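Long-range contacts in prolyl oligopeptidase (Novosphingobium capsulatum, PDB 1YR2), which probably hydrolyses oligopeptides after proline and, less readily, after alanine, as a serine peptidase of the S9A family: residues Leu316-Asp321 with Ser334-Pro339; Ala338-Ile343 with Lys363-Ser368; Phe53-Ser58 with Asp628-Arg633. All blocks are in the same frame, centred on the assembly; numbering follows the deposited sequence.

Contact 1 of 3, residues Leu316-Asp321 with Ser334-Pro339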
ATOM      1  N   LEU A 316      18.653 -12.798  18.939  1.00 21.50           N
ATOM      2  CA  LEU A 316      17.976 -11.814  18.115  1.00 21.26           C
ATOM      3  C   LEU A 316      18.972 -11.141  17.230  1.00 21.45           C
ATOM      4  O   LEU A 316      19.623 -10.184  17.666  1.00 21.79           O
ATOM      5  CB  LEU A 316      17.359 -10.742  19.002  1.00 22.34           C
ATOM      6  CG  LEU A 316      16.096 -11.078  19.765  1.00 22.73           C
ATOM      7  CD1 LEU A 316      15.791  -9.935  20.680  1.00 22.50           C
ATOM      8  CD2 LEU A 316      14.951 -11.298  18.787  1.00 21.90           C
ATOM      9  N   LYS A 317      19.103 -11.628  15.997  1.00 20.03           N
ATOM     10  CA  LYS A 317      20.118 -11.195  15.040  1.00 20.77           C
ATOM     11  C   LYS A 317      19.528 -10.944  13.652  1.00 18.81           C
ATOM     12  O   LYS A 317      19.958 -10.041  12.943  1.00 17.33           O
ATOM     13  CB  LYS A 317      21.198 -12.280  14.872  1.00 21.97           C
ATOM     14  CG  LYS A 317      22.207 -12.405  15.992  1.00 28.69           C
ATOM     15  CD  LYS A 317      23.217 -13.540  15.683  1.00 34.46           C
ATOM     16  CE  LYS A 317      24.263 -13.715  16.796  1.00 38.60           C
ATOM     17  NZ  LYS A 317      24.548 -15.171  17.125  1.00 40.87           N
ATOM     18  N   ALA A 318      18.535 -11.734  13.274  1.00 17.16           N
ATOM     19  CA  ALA A 318      17.940 -11.675  11.936  1.00 16.31           C
ATOM     20  C   ALA A 318      16.454 -12.043  11.922  1.00 16.64           C
ATOM     21  O   ALA A 318      15.960 -12.641  12.873  1.00 16.01           O
ATOM     22  CB  ALA A 318      18.742 -12.621  10.999  1.00 16.05           C
ATOM     23  N   GLN A 319      15.762 -11.650  10.846  1.00 15.70           N
ATOM     24  CA  GLN A 319      14.436 -12.129  10.498  1.00 15.95           C
ATOM     25  C   GLN A 319      14.443 -13.626  10.131  1.00 13.95           C
ATOM     26  O   GLN A 319      15.214 -14.069   9.329  1.00 15.55           O
ATOM     27  CB  GLN A 319      13.850 -11.277   9.328  1.00 16.93           C
ATOM     28  CG  GLN A 319      12.440 -11.708   8.836  1.00 21.72           C
ATOM     29  CD  GLN A 319      12.150 -11.317   7.388  1.00 24.41           C
ATOM     30  OE1 GLN A 319      12.259 -10.170   7.042  1.00 29.57           O
ATOM     31  NE2 GLN A 319      11.836 -12.300   6.536  1.00 29.92           N
ATOM     32  N   TRP A 320      13.565 -14.392  10.752  1.00 13.66           N
ATOM     33  CA  TRP A 320      13.299 -15.802  10.458  1.00 12.74           C
ATOM     34  C   TRP A 320      11.791 -15.998  10.516  1.00 13.75           C
ATOM     35  O   TRP A 320      11.249 -16.231  11.602  1.00 15.00           O
ATOM     36  CB  TRP A 320      13.927 -16.705  11.500  1.00 12.02           C
ATOM     37  CG  TRP A 320      15.377 -16.803  11.393  1.00 13.63           C
ATOM     38  CD1 TRP A 320      16.297 -15.993  11.994  1.00 14.03           C
ATOM     39  CD2 TRP A 320      16.120 -17.744  10.617  1.00 14.61           C
ATOM     40  NE1 TRP A 320      17.564 -16.370  11.627  1.00 14.52           N
ATOM     41  CE2 TRP A 320      17.488 -17.458  10.807  1.00 15.89           C
ATOM     42  CE3 TRP A 320      15.771 -18.847   9.826  1.00 16.55           C
ATOM     43  CZ2 TRP A 320      18.517 -18.209  10.203  1.00 14.08           C
ATOM     44  CZ3 TRP A 320      16.757 -19.550   9.203  1.00 15.69           C
ATOM     45  CH2 TRP A 320      18.130 -19.248   9.400  1.00 17.57           C
ATOM     46  N   ASP A 321      11.124 -15.857   9.377  1.00 13.14           N
ATOM     47  CA  ASP A 321       9.659 -15.909   9.296  1.00 14.05           C
ATOM     48  C   ASP A 321       9.268 -17.355   8.895  1.00 14.09           C
ATOM     49  O   ASP A 321       9.688 -17.832   7.830  1.00 10.80           O
ATOM     50  CB  ASP A 321       9.134 -15.007   8.188  1.00 15.19           C
ATOM     51  CG  ASP A 321       9.229 -13.518   8.522  1.00 19.62           C
ATOM     52  OD1 ASP A 321       9.297 -13.126   9.707  1.00 19.76           O
ATOM     53  OD2 ASP A 321       9.216 -12.698   7.610  1.00 20.74           O
ATOM     54  N   SER A 334      14.467 -16.125   5.608  1.00 12.92           N
ATOM     55  CA  SER A 334      15.533 -15.660   6.460  1.00 12.56           C
ATOM     56  C   SER A 334      16.220 -14.421   5.915  1.00 12.49           C
ATOM     57  O   SER A 334      16.529 -14.336   4.732  1.00  9.76           O
ATOM     58  CB  SER A 334      16.549 -16.771   6.705  1.00 14.16           C
ATOM     59  OG  SER A 334      17.590 -16.320   7.545  1.00 15.35           O
ATOM     60  N   GLY A 335      16.524 -13.503   6.840  1.00 12.62           N
ATOM     61  CA  GLY A 335      17.324 -12.310   6.599  1.00 13.13           C
ATOM     62  C   GLY A 335      18.791 -12.455   7.021  1.00 15.06           C
ATOM     63  O   GLY A 335      19.586 -11.497   6.916  1.00 14.24           O
ATOM     64  N   ASP A 336      19.184 -13.650   7.469  1.00 16.68           N
ATOM     65  CA  ASP A 336      20.519 -13.863   8.061  1.00 16.79           C
ATOM     66  C   ASP A 336      21.587 -13.806   6.984  1.00 17.69           C
ATOM     67  O   ASP A 336      21.648 -14.686   6.114  1.00 17.18           O
ATOM     68  CB  ASP A 336      20.527 -15.189   8.806  1.00 18.29           C
ATOM     69  CG  ASP A 336      21.865 -15.495   9.465  1.00 21.27           C
ATOM     70  OD1 ASP A 336      22.427 -14.611  10.134  1.00 25.18           O
ATOM     71  OD2 ASP A 336      22.423 -16.593   9.324  1.00 29.11           O
ATOM     72  N   GLY A 337      22.375 -12.732   7.010  1.00 17.87           N
ATOM     73  CA  GLY A 337      23.380 -12.479   5.978  1.00 18.28           C
ATOM     74  C   GLY A 337      22.768 -12.117   4.627  1.00 18.34           C
ATOM     75  O   GLY A 337      23.438 -12.195   3.601  1.00 19.96           O
ATOM     76  N   ALA A 338      21.511 -11.700   4.620  1.00 17.15           N
ATOM     77  CA  ALA A 338      20.730 -11.528   3.375  1.00 16.69           C
ATOM     78  C   ALA A 338      19.737 -10.402   3.518  1.00 15.99           C
ATOM     79  O   ALA A 338      18.566 -10.618   3.834  1.00 15.51           O
ATOM     80  CB  ALA A 338      19.999 -12.797   2.998  1.00 16.90           C
ATOM     81  N   PRO A 339      20.166  -9.183   3.252  1.00 15.65           N
ATOM     82  CA  PRO A 339      19.224  -8.061   3.335  1.00 15.94           C
ATOM     83  C   PRO A 339      17.954  -8.210   2.479  1.00 15.08           C
ATOM     84  O   PRO A 339      16.897  -7.719   2.890  1.00 14.64           O
ATOM     85  CB  PRO A 339      20.069  -6.865   2.870  1.00 15.92           C
ATOM     86  CG  PRO A 339      21.497  -7.279   3.169  1.00 18.17           C
ATOM     87  CD  PRO A 339      21.541  -8.758   2.930  1.00 16.87           C
TER
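The indole of Trp320 is the flat group on which this contact rests. Over one of its faces lies the side chain of Ser334: CB makes a CH-pi contact 3.8 Å from the centroid of the six-membered ring, almost on its normal, and OG sits 3.3 Å above the plane toward the rim, its nearest ring atom being CZ2 of Trp320 at 3.4 Å. Asp336 approaches the same ring obliquely, touching Trp320 CZ2 with CB; the two side chains lie side by side, pointing the same way, with carboxylate and ring planes 33° apart. A serine is small enough to let the ring lie flat, and with OG anti to the backbone N (chi1 -180°) that hydroxyl accepts from Asp336 N at 3.1 Å, an ST turn. This is the open end of the hairpin of strands 320-326 and 329-334, within one four-stranded antiparallel blade of the beta-propeller; Trp320 and Ser334 form a non-hydrogen-bonded pair with side chains on one face, where both also meet Val344. Next to it, Gly335 N donates to Gln319 O at 2.9 Å, nearly straight (168°) and along a carbonyl lone pair. Ala318 fits its methyl against Asp336 CA at 3.7 Å. At Gly335 a CB would crowd that of Gln319. Gly337 takes the positive phi of a type II turn from Gly335 to Ala338, closed by Ala338 N donating to Gly335 O at 3.0 Å.

Contact 2 of 3, residues Ala338-Ile343 with Lys363-Ser368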
ATOM      1  N   ALA A 338      21.511 -11.700   4.620  1.00 17.15           N
ATOM      2  CA  ALA A 338      20.730 -11.528   3.375  1.00 16.69           C
ATOM      3  C   ALA A 338      19.737 -10.402   3.518  1.00 15.99           C
ATOM      4  O   ALA A 338      18.566 -10.618   3.834  1.00 15.51           O
ATOM      5  CB  ALA A 338      19.999 -12.797   2.998  1.00 16.90           C
ATOM      6  N   PRO A 339      20.166  -9.183   3.252  1.00 15.65           N
ATOM      7  CA  PRO A 339      19.224  -8.061   3.335  1.00 15.94           C
ATOM      8  C   PRO A 339      17.954  -8.210   2.479  1.00 15.08           C
ATOM      9  O   PRO A 339      16.897  -7.719   2.890  1.00 14.64           O
ATOM     10  CB  PRO A 339      20.069  -6.865   2.870  1.00 15.92           C
ATOM     11  CG  PRO A 339      21.497  -7.279   3.169  1.00 18.17           C
ATOM     12  CD  PRO A 339      21.541  -8.758   2.930  1.00 16.87           C
ATOM     13  N   LEU A 340      18.060  -8.850   1.320  1.00 13.03           N
ATOM     14  CA  LEU A 340      16.914  -9.083   0.417  1.00 12.54           C
ATOM     15  C   LEU A 340      16.213 -10.430   0.636  1.00 11.34           C
ATOM     16  O   LEU A 340      15.288 -10.788  -0.102  1.00  9.63           O
ATOM     17  CB  LEU A 340      17.365  -8.965  -1.031  1.00 11.89           C
ATOM     18  CG  LEU A 340      17.841  -7.564  -1.432  1.00 14.86           C
ATOM     19  CD1 LEU A 340      18.025  -7.500  -2.936  1.00 17.03           C
ATOM     20  CD2 LEU A 340      16.844  -6.540  -1.028  1.00 16.22           C
ATOM     21  N   LYS A 341      16.707 -11.169   1.616  1.00 11.20           N
ATOM     22  CA  LYS A 341      16.124 -12.405   2.179  1.00 11.88           C
ATOM     23  C   LYS A 341      16.379 -13.621   1.293  1.00 10.95           C
ATOM     24  O   LYS A 341      16.723 -13.476   0.132  1.00 11.24           O
ATOM     25  CB  LYS A 341      14.633 -12.315   2.536  1.00 13.18           C
ATOM     26  CG  LYS A 341      14.090 -11.047   3.250  1.00 19.12           C
ATOM     27  CD  LYS A 341      14.732 -10.658   4.558  1.00 22.90           C
ATOM     28  CE  LYS A 341      14.489  -9.131   4.851  1.00 26.61           C
ATOM     29  NZ  LYS A 341      13.044  -8.704   4.872  1.00 31.72           N
ATOM     30  N   LYS A 342      16.247 -14.790   1.905  1.00 10.82           N
ATOM     31  CA  LYS A 342      16.490 -16.089   1.302  1.00  9.69           C
ATOM     32  C   LYS A 342      15.558 -17.124   1.952  1.00  9.96           C
ATOM     33  O   LYS A 342      14.906 -16.868   2.947  1.00 10.40           O
ATOM     34  CB  LYS A 342      17.977 -16.469   1.477  1.00 10.20           C
ATOM     35  CG  LYS A 342      18.398 -16.698   2.884  1.00 12.00           C
ATOM     36  CD  LYS A 342      19.919 -16.814   3.050  1.00 14.50           C
ATOM     37  CE  LYS A 342      20.287 -17.160   4.492  1.00 17.50           C
ATOM     38  NZ  LYS A 342      21.735 -17.147   4.720  1.00 15.87           N
ATOM     39  N   ILE A 343      15.441 -18.281   1.351  1.00  9.05           N
ATOM     40  CA  ILE A 343      14.643 -19.364   1.900  1.00  8.88           C
ATOM     41  C   ILE A 343      15.539 -20.466   2.452  1.00 10.24           C
ATOM     42  O   ILE A 343      16.343 -21.036   1.724  1.00  9.93           O
ATOM     43  CB  ILE A 343      13.730 -19.923   0.811  1.00  9.25           C
ATOM     44  CG1 ILE A 343      12.828 -18.781   0.285  1.00  9.76           C
ATOM     45  CG2 ILE A 343      12.824 -21.012   1.418  1.00 11.04           C
ATOM     46  CD1 ILE A 343      11.969 -19.182  -0.842  1.00 11.91           C
ATOM     47  N   LYS A 363      18.825 -10.842  -6.518  1.00 14.87           N
ATOM     48  CA  LYS A 363      18.893  -9.406  -6.763  1.00 16.21           C
ATOM     49  C   LYS A 363      17.616  -8.672  -6.381  1.00 14.71           C
ATOM     50  O   LYS A 363      17.621  -7.443  -6.238  1.00 15.04           O
ATOM     51  CB  LYS A 363      19.136  -9.165  -8.243  1.00 17.58           C
ATOM     52  CG  LYS A 363      20.486  -9.739  -8.722  1.00 23.85           C
ATOM     53  CD  LYS A 363      21.612  -8.769  -8.387  1.00 28.46           C
ATOM     54  CE  LYS A 363      23.012  -9.437  -8.419  1.00 30.68           C
ATOM     55  NZ  LYS A 363      24.000  -8.534  -9.045  1.00 31.85           N
ATOM     56  N   ASP A 364      16.531  -9.420  -6.233  1.00 13.56           N
ATOM     57  CA  ASP A 364      15.194  -8.849  -5.947  1.00 12.70           C
ATOM     58  C   ASP A 364      14.816  -9.086  -4.504  1.00 11.26           C
ATOM     59  O   ASP A 364      15.149 -10.147  -3.926  1.00 11.78           O
ATOM     60  CB  ASP A 364      14.128  -9.514  -6.805  1.00 12.71           C
ATOM     61  CG  ASP A 364      14.339  -9.283  -8.298  1.00 16.66           C
ATOM     62  OD1 ASP A 364      14.890  -8.227  -8.696  1.00 16.26           O
ATOM     63  OD2 ASP A 364      13.970 -10.123  -9.132  1.00 17.23           O
ATOM     64  N   ASN A 365      14.090  -8.122  -3.924  1.00 10.89           N
ATOM     65  CA  ASN A 365      13.599  -8.231  -2.584  1.00 11.30           C
ATOM     66  C   ASN A 365      12.534  -9.319  -2.483  1.00 10.69           C
ATOM     67  O   ASN A 365      11.532  -9.305  -3.226  1.00 10.08           O
ATOM     68  CB  ASN A 365      13.066  -6.880  -2.110  1.00 11.80           C
ATOM     69  CG  ASN A 365      12.789  -6.848  -0.623  1.00 17.23           C
ATOM     70  OD1 ASN A 365      13.400  -7.590   0.162  1.00 17.62           O
ATOM     71  ND2 ASN A 365      11.896  -5.942  -0.213  1.00 18.38           N
ATOM     72  N   LEU A 366      12.744 -10.254  -1.562  1.00 10.93           N
ATOM     73  CA  LEU A 366      11.748 -11.301  -1.290  1.00 11.25           C
ATOM     74  C   LEU A 366      10.795 -10.842  -0.193  1.00 13.28           C
ATOM     75  O   LEU A 366      11.169 -10.744   0.977  1.00 12.94           O
ATOM     76  CB  LEU A 366      12.402 -12.594  -0.845  1.00 10.97           C
ATOM     77  CG  LEU A 366      11.563 -13.803  -0.497  1.00 12.11           C
ATOM     78  CD1 LEU A 366      10.753 -14.201  -1.686  1.00 12.92           C
ATOM     79  CD2 LEU A 366      12.443 -14.944  -0.150  1.00 12.49           C
ATOM     80  N   GLU A 367       9.551 -10.676  -0.584  1.00 15.11           N
ATOM     81  CA  GLU A 367       8.511 -10.140   0.253  1.00 18.42           C
ATOM     82  C   GLU A 367       7.829 -11.213   1.140  1.00 18.36           C
ATOM     83  O   GLU A 367       7.639 -10.984   2.329  1.00 18.83           O
ATOM     84  CB  GLU A 367       7.494  -9.487  -0.689  1.00 19.97           C
ATOM     85  CG  GLU A 367       6.476  -8.572  -0.105  1.00 28.69           C
ATOM     86  CD  GLU A 367       5.862  -7.684  -1.209  1.00 33.41           C
ATOM     87  OE1 GLU A 367       5.251  -8.228  -2.206  1.00 31.89           O
ATOM     88  OE2 GLU A 367       6.052  -6.449  -1.073  1.00 37.10           O
ATOM     89  N   SER A 368       7.531 -12.385   0.583  1.00 15.15           N
ATOM     90  CA  SER A 368       6.730 -13.390   1.305  1.00 16.11           C
ATOM     91  C   SER A 368       6.839 -14.717   0.548  1.00 14.79           C
ATOM     92  O   SER A 368       7.164 -14.732  -0.659  1.00 12.80           O
ATOM     93  CB  SER A 368       5.243 -12.957   1.451  1.00 16.52           C
ATOM     94  OG  SER A 368       4.636 -12.940   0.180  1.00 21.70           O
TER
HETATM   95  O   HOH W   1      14.969  -6.116   2.044  1.00 35.50           O
HETATM   96  O   HOH W   2      12.022  -8.569   2.448  1.00 25.19           O
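One direct hydrogen bond joins the two backbones: Leu366 N donates to Leu340 O at 3.0 Å, fairly straight (164°) and in the carbonyl plane. Leu340 and Leu366 contribute the largest shares of the buried surface. At the branched end of Leu340, CD1 rests on the carbonyl O of Lys363 at 3.3 Å, and CD2 crosses obliquely over Asn365, 3.8 Å from OD1. An alanine at Leu340 would remove both methyl branches and would probably leave the Lys363 carbonyl and the Asn365 side chain less well packed, loosening the cover on this edge. Leu366, the donor residue, turns its CG anti to the backbone N (chi1 179°), and its CD2 meets Ile343 CG1 at 3.9 Å, the two side chains crossing at about a right angle; buried and branched, both suit this apolar packing, where Leu366 also touches Val333 and Tyr380. Lys341 lays its CG 3.7 Å from Leu366 O and then bends at chi2 and chi4, so that NZ donates to a water 2.6 Å away. That water lies beside Asn365 OD1 and Leu366 O, with more acceptors near it than it has protons. A second water donates both to Pro339 O at 2.6 Å and to Asn365 OD1 at 2.9 Å, so the amide oxygen links the segments through solvent. Farther out, Gln319 OE1 holds Lys341 NZ, and Glu361 OE2 accepts from Leu340 N. A type I turn from Ala338 to Lys341, with Pro339 at its second position where a phi near -55° suits the ring, presents Leu340. This turn leads into strand 342-347, the third of its blade, and meets the first strand, 365-372, of the next: an interface between adjacent four-stranded blades of the seven-bladed beta-propeller.

Contact 3 of 3, residues Phe53-Ser58 with Asp628-Arg633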
ATOM      1  N   PHE A  53      23.776  32.893   5.044  1.00 20.60           N
ATOM      2  CA  PHE A  53      25.007  32.425   4.411  1.00 20.52           C
ATOM      3  C   PHE A  53      25.518  33.329   3.300  1.00 20.95           C
ATOM      4  O   PHE A  53      25.962  32.836   2.256  1.00 20.71           O
ATOM      5  CB  PHE A  53      24.770  31.003   3.909  1.00 20.89           C
ATOM      6  CG  PHE A  53      24.336  30.045   5.002  1.00 21.13           C
ATOM      7  CD1 PHE A  53      25.204  29.732   6.044  1.00 21.92           C
ATOM      8  CD2 PHE A  53      23.060  29.486   5.001  1.00 22.55           C
ATOM      9  CE1 PHE A  53      24.817  28.857   7.061  1.00 24.06           C
ATOM     10  CE2 PHE A  53      22.670  28.602   6.010  1.00 24.15           C
ATOM     11  CZ  PHE A  53      23.553  28.291   7.047  1.00 23.73           C
ATOM     12  N   GLY A  54      25.427  34.649   3.526  1.00 21.19           N
ATOM     13  CA  GLY A  54      25.854  35.655   2.551  1.00 21.67           C
ATOM     14  C   GLY A  54      24.847  35.983   1.449  1.00 21.88           C
ATOM     15  O   GLY A  54      25.129  36.777   0.520  1.00 20.49           O
ATOM     16  N   GLU A  55      23.683  35.350   1.526  1.00 21.28           N
ATOM     17  CA  GLU A  55      22.626  35.525   0.551  1.00 21.99           C
ATOM     18  C   GLU A  55      21.424  36.269   1.185  1.00 20.60           C
ATOM     19  O   GLU A  55      21.239  36.248   2.394  1.00 19.77           O
ATOM     20  CB  GLU A  55      22.204  34.141   0.009  1.00 22.89           C
ATOM     21  CG  GLU A  55      23.208  33.537  -0.981  1.00 28.47           C
ATOM     22  CD  GLU A  55      22.615  32.433  -1.882  1.00 36.61           C
ATOM     23  OE1 GLU A  55      21.412  32.490  -2.313  1.00 41.08           O
ATOM     24  OE2 GLU A  55      23.371  31.469  -2.179  1.00 43.88           O
ATOM     25  N   LYS A  56      20.622  36.946   0.374  1.00 19.36           N
ATOM     26  CA  LYS A  56      19.395  37.540   0.844  1.00 18.66           C
ATOM     27  C   LYS A  56      18.248  36.625   0.431  1.00 18.96           C
ATOM     28  O   LYS A  56      18.223  36.153  -0.724  1.00 19.11           O
ATOM     29  CB  LYS A  56      19.186  38.929   0.253  1.00 19.01           C
ATOM     30  CG  LYS A  56      20.365  39.874   0.352  1.00 21.04           C
ATOM     31  CD  LYS A  56      20.646  40.259   1.773  1.00 25.19           C
ATOM     32  CE  LYS A  56      21.442  41.583   1.899  1.00 25.20           C
ATOM     33  NZ  LYS A  56      21.153  42.201   3.236  1.00 26.59           N
ATOM     34  N   VAL A  57      17.313  36.398   1.358  1.00 17.25           N
ATOM     35  CA  VAL A  57      16.112  35.587   1.157  1.00 16.33           C
ATOM     36  C   VAL A  57      14.895  36.396   1.520  1.00 16.24           C
ATOM     37  O   VAL A  57      14.744  36.793   2.665  1.00 14.83           O
ATOM     38  CB  VAL A  57      16.087  34.386   2.074  1.00 17.86           C
ATOM     39  CG1 VAL A  57      14.797  33.544   1.851  1.00 19.32           C
ATOM     40  CG2 VAL A  57      17.294  33.569   1.853  1.00 20.30           C
ATOM     41  N   SER A  58      14.024  36.634   0.546  1.00 14.60           N
ATOM     42  CA  SER A  58      12.772  37.302   0.780  1.00 14.12           C
ATOM     43  C   SER A  58      11.668  36.314   1.154  1.00 14.37           C
ATOM     44  O   SER A  58      11.529  35.232   0.539  1.00 14.13           O
ATOM     45  CB  SER A  58      12.390  38.074  -0.479  1.00 13.67           C
ATOM     46  OG  SER A  58      11.150  38.751  -0.288  1.00 13.39           O
ATOM     47  N   ASP A 628      23.993  22.332   3.081  1.00 14.14           N
ATOM     48  CA  ASP A 628      22.657  21.719   2.905  1.00 13.93           C
ATOM     49  C   ASP A 628      21.646  22.814   2.520  1.00 12.05           C
ATOM     50  O   ASP A 628      20.741  22.579   1.747  1.00 11.30           O
ATOM     51  CB  ASP A 628      22.147  21.063   4.182  1.00 13.73           C
ATOM     52  CG  ASP A 628      22.895  19.796   4.555  1.00 16.48           C
ATOM     53  OD1 ASP A 628      23.929  19.516   3.950  1.00 15.44           O
ATOM     54  OD2 ASP A 628      22.506  19.040   5.475  1.00 15.67           O
ATOM     55  N   TRP A 629      21.798  23.986   3.111  1.00 12.29           N
ATOM     56  CA  TRP A 629      20.973  25.138   2.794  1.00 12.49           C
ATOM     57  C   TRP A 629      21.094  25.510   1.299  1.00 13.48           C
ATOM     58  O   TRP A 629      20.072  25.791   0.651  1.00 13.61           O
ATOM     59  CB  TRP A 629      21.301  26.327   3.717  1.00 13.09           C
ATOM     60  CG  TRP A 629      20.384  27.513   3.507  1.00 12.87           C
ATOM     61  CD1 TRP A 629      19.293  27.832   4.239  1.00 15.50           C
ATOM     62  CD2 TRP A 629      20.510  28.530   2.515  1.00 13.72           C
ATOM     63  NE1 TRP A 629      18.712  28.975   3.754  1.00 14.96           N
ATOM     64  CE2 TRP A 629      19.441  29.429   2.692  1.00 13.39           C
ATOM     65  CE3 TRP A 629      21.416  28.773   1.486  1.00 13.09           C
ATOM     66  CZ2 TRP A 629      19.257  30.549   1.883  1.00 13.27           C
ATOM     67  CZ3 TRP A 629      21.218  29.888   0.651  1.00 15.45           C
ATOM     68  CH2 TRP A 629      20.130  30.756   0.860  1.00 16.12           C
ATOM     69  N   ARG A 630      22.297  25.489   0.743  1.00 12.79           N
ATOM     70  CA  ARG A 630      22.485  25.881  -0.649  1.00 14.27           C
ATOM     71  C   ARG A 630      21.826  24.880  -1.581  1.00 14.31           C
ATOM     72  O   ARG A 630      21.242  25.267  -2.603  1.00 15.24           O
ATOM     73  CB  ARG A 630      23.960  26.018  -1.017  1.00 13.93           C
ATOM     74  CG  ARG A 630      24.625  27.228  -0.398  1.00 15.88           C
ATOM     75  CD  ARG A 630      26.019  27.479  -0.992  1.00 17.87           C
ATOM     76  NE  ARG A 630      26.779  28.361  -0.126  1.00 20.57           N
ATOM     77  CZ  ARG A 630      26.568  29.671   0.029  1.00 23.70           C
ATOM     78  NH1 ARG A 630      25.632  30.325  -0.637  1.00 25.18           N
ATOM     79  NH2 ARG A 630      27.341  30.337   0.868  1.00 26.27           N
ATOM     80  N   VAL A 631      21.909  23.603  -1.226  1.00 13.35           N
ATOM     81  CA  VAL A 631      21.235  22.555  -2.005  1.00 13.42           C
ATOM     82  C   VAL A 631      19.711  22.817  -1.970  1.00 12.43           C
ATOM     83  O   VAL A 631      19.045  22.770  -3.025  1.00 13.00           O
ATOM     84  CB  VAL A 631      21.570  21.175  -1.428  1.00 13.73           C
ATOM     85  CG1 VAL A 631      20.557  20.076  -1.860  1.00 16.12           C
ATOM     86  CG2 VAL A 631      22.945  20.800  -1.793  1.00 15.86           C
ATOM     87  N   LEU A 632      19.169  23.120  -0.787  1.00 12.63           N
ATOM     88  CA  LEU A 632      17.714  23.320  -0.622  1.00 12.43           C
ATOM     89  C   LEU A 632      17.234  24.578  -1.369  1.00 12.80           C
ATOM     90  O   LEU A 632      16.153  24.577  -1.972  1.00 11.95           O
ATOM     91  CB  LEU A 632      17.289  23.426   0.867  1.00 11.43           C
ATOM     92  CG  LEU A 632      17.388  22.139   1.693  1.00 12.43           C
ATOM     93  CD1 LEU A 632      17.474  22.451   3.159  1.00 12.13           C
ATOM     94  CD2 LEU A 632      16.219  21.271   1.392  1.00 12.09           C
ATOM     95  N   ARG A 633      18.045  25.632  -1.306  1.00 13.01           N
ATOM     96  CA  ARG A 633      17.692  26.922  -1.924  1.00 13.13           C
ATOM     97  C   ARG A 633      17.562  26.773  -3.441  1.00 13.05           C
ATOM     98  O   ARG A 633      16.791  27.452  -4.059  1.00 12.33           O
ATOM     99  CB  ARG A 633      18.736  28.002  -1.551  1.00 14.12           C
ATOM    100  CG  ARG A 633      18.574  29.324  -2.226  1.00 14.48           C
ATOM    101  CD  ARG A 633      17.282  29.942  -1.910  1.00 13.12           C
ATOM    102  NE  ARG A 633      17.074  31.239  -2.561  1.00 14.85           N
ATOM    103  CZ  ARG A 633      16.482  31.390  -3.745  1.00 16.79           C
ATOM    104  NH1 ARG A 633      16.122  30.342  -4.468  1.00 15.65           N
ATOM    105  NH2 ARG A 633      16.276  32.619  -4.241  1.00 19.18           N
TER
HETATM  106  O   HOH W   3      18.957  33.439  -1.797  1.00 37.60           O
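A two-stranded antiparallel hairpin, 49-52 and 55-58, packs here on helix 626-633 of the alpha/beta-hydrolase fold; in prolyl oligopeptidases the N-terminal segment belongs with the peptidase domain, so residues more than 500 apart in sequence meet within one domain. Phe53 and Gly54 form the hairpin's turn, both with positive phi, a conformation easy for Gly54.

The apolar part centres on Trp629, whose CG is anti to the backbone N (chi1 -175°), sending the indole out toward the hairpin. Phe53 CD2 lies over one face of that ring, 3.5 Å above its plane, with Arg633 CB over the opposite face. The two aromatic planes are inclined at 57°, and Phe53 CE2 comes within 3.5 Å of Trp629 CB. At the indole edge Val57 arrives tip to tip, its CG2 3.6 Å from Trp629 CZ2; its beta-branched methyl reaches the ring edge directly from the strand. Glu55 also stands at this edge, carboxylate and indole planes nearly perpendicular.

The polar contacts centre on Arg630. Its long arm, extended from CG to NE, reaches beside the hairpin turn: NH1 forms a salt bridge with Glu55 OE2 at 3.0 Å, and NH2 donates to Phe53 O at 3.2 Å in a bent bond (142°). Glu626 holds the same NH2 from the helix side, which would probably steady the guanidinium.

Water completes the join: one molecule donates to Glu55 OE1 at 2.7 Å and to Lys56 O, and accepts from Arg633 NE at 3.0 Å.

Contacts 1 and 2 are neighbours in the propeller, their centres 10 Å apart, and share Ala338 and Pro339. Gln319 OE1 joins them directly, 2.7 Å from Lys341 NZ, and Ser334 N lies 2.8 Å from Lys342 O, so contact 1 within one blade leads straight into contact 2 between that blade and the next. Contact 3 stands apart, its centre 44 Å from contact 1 and 42 Å from contact 2, with nearest atoms about 26 Å away in each case. None of the three includes Ser575, the probable nucleophile of the GxSxG elbow; contacts 1 and 2 lie within the propeller and contact 3 probably within the peptidase domain.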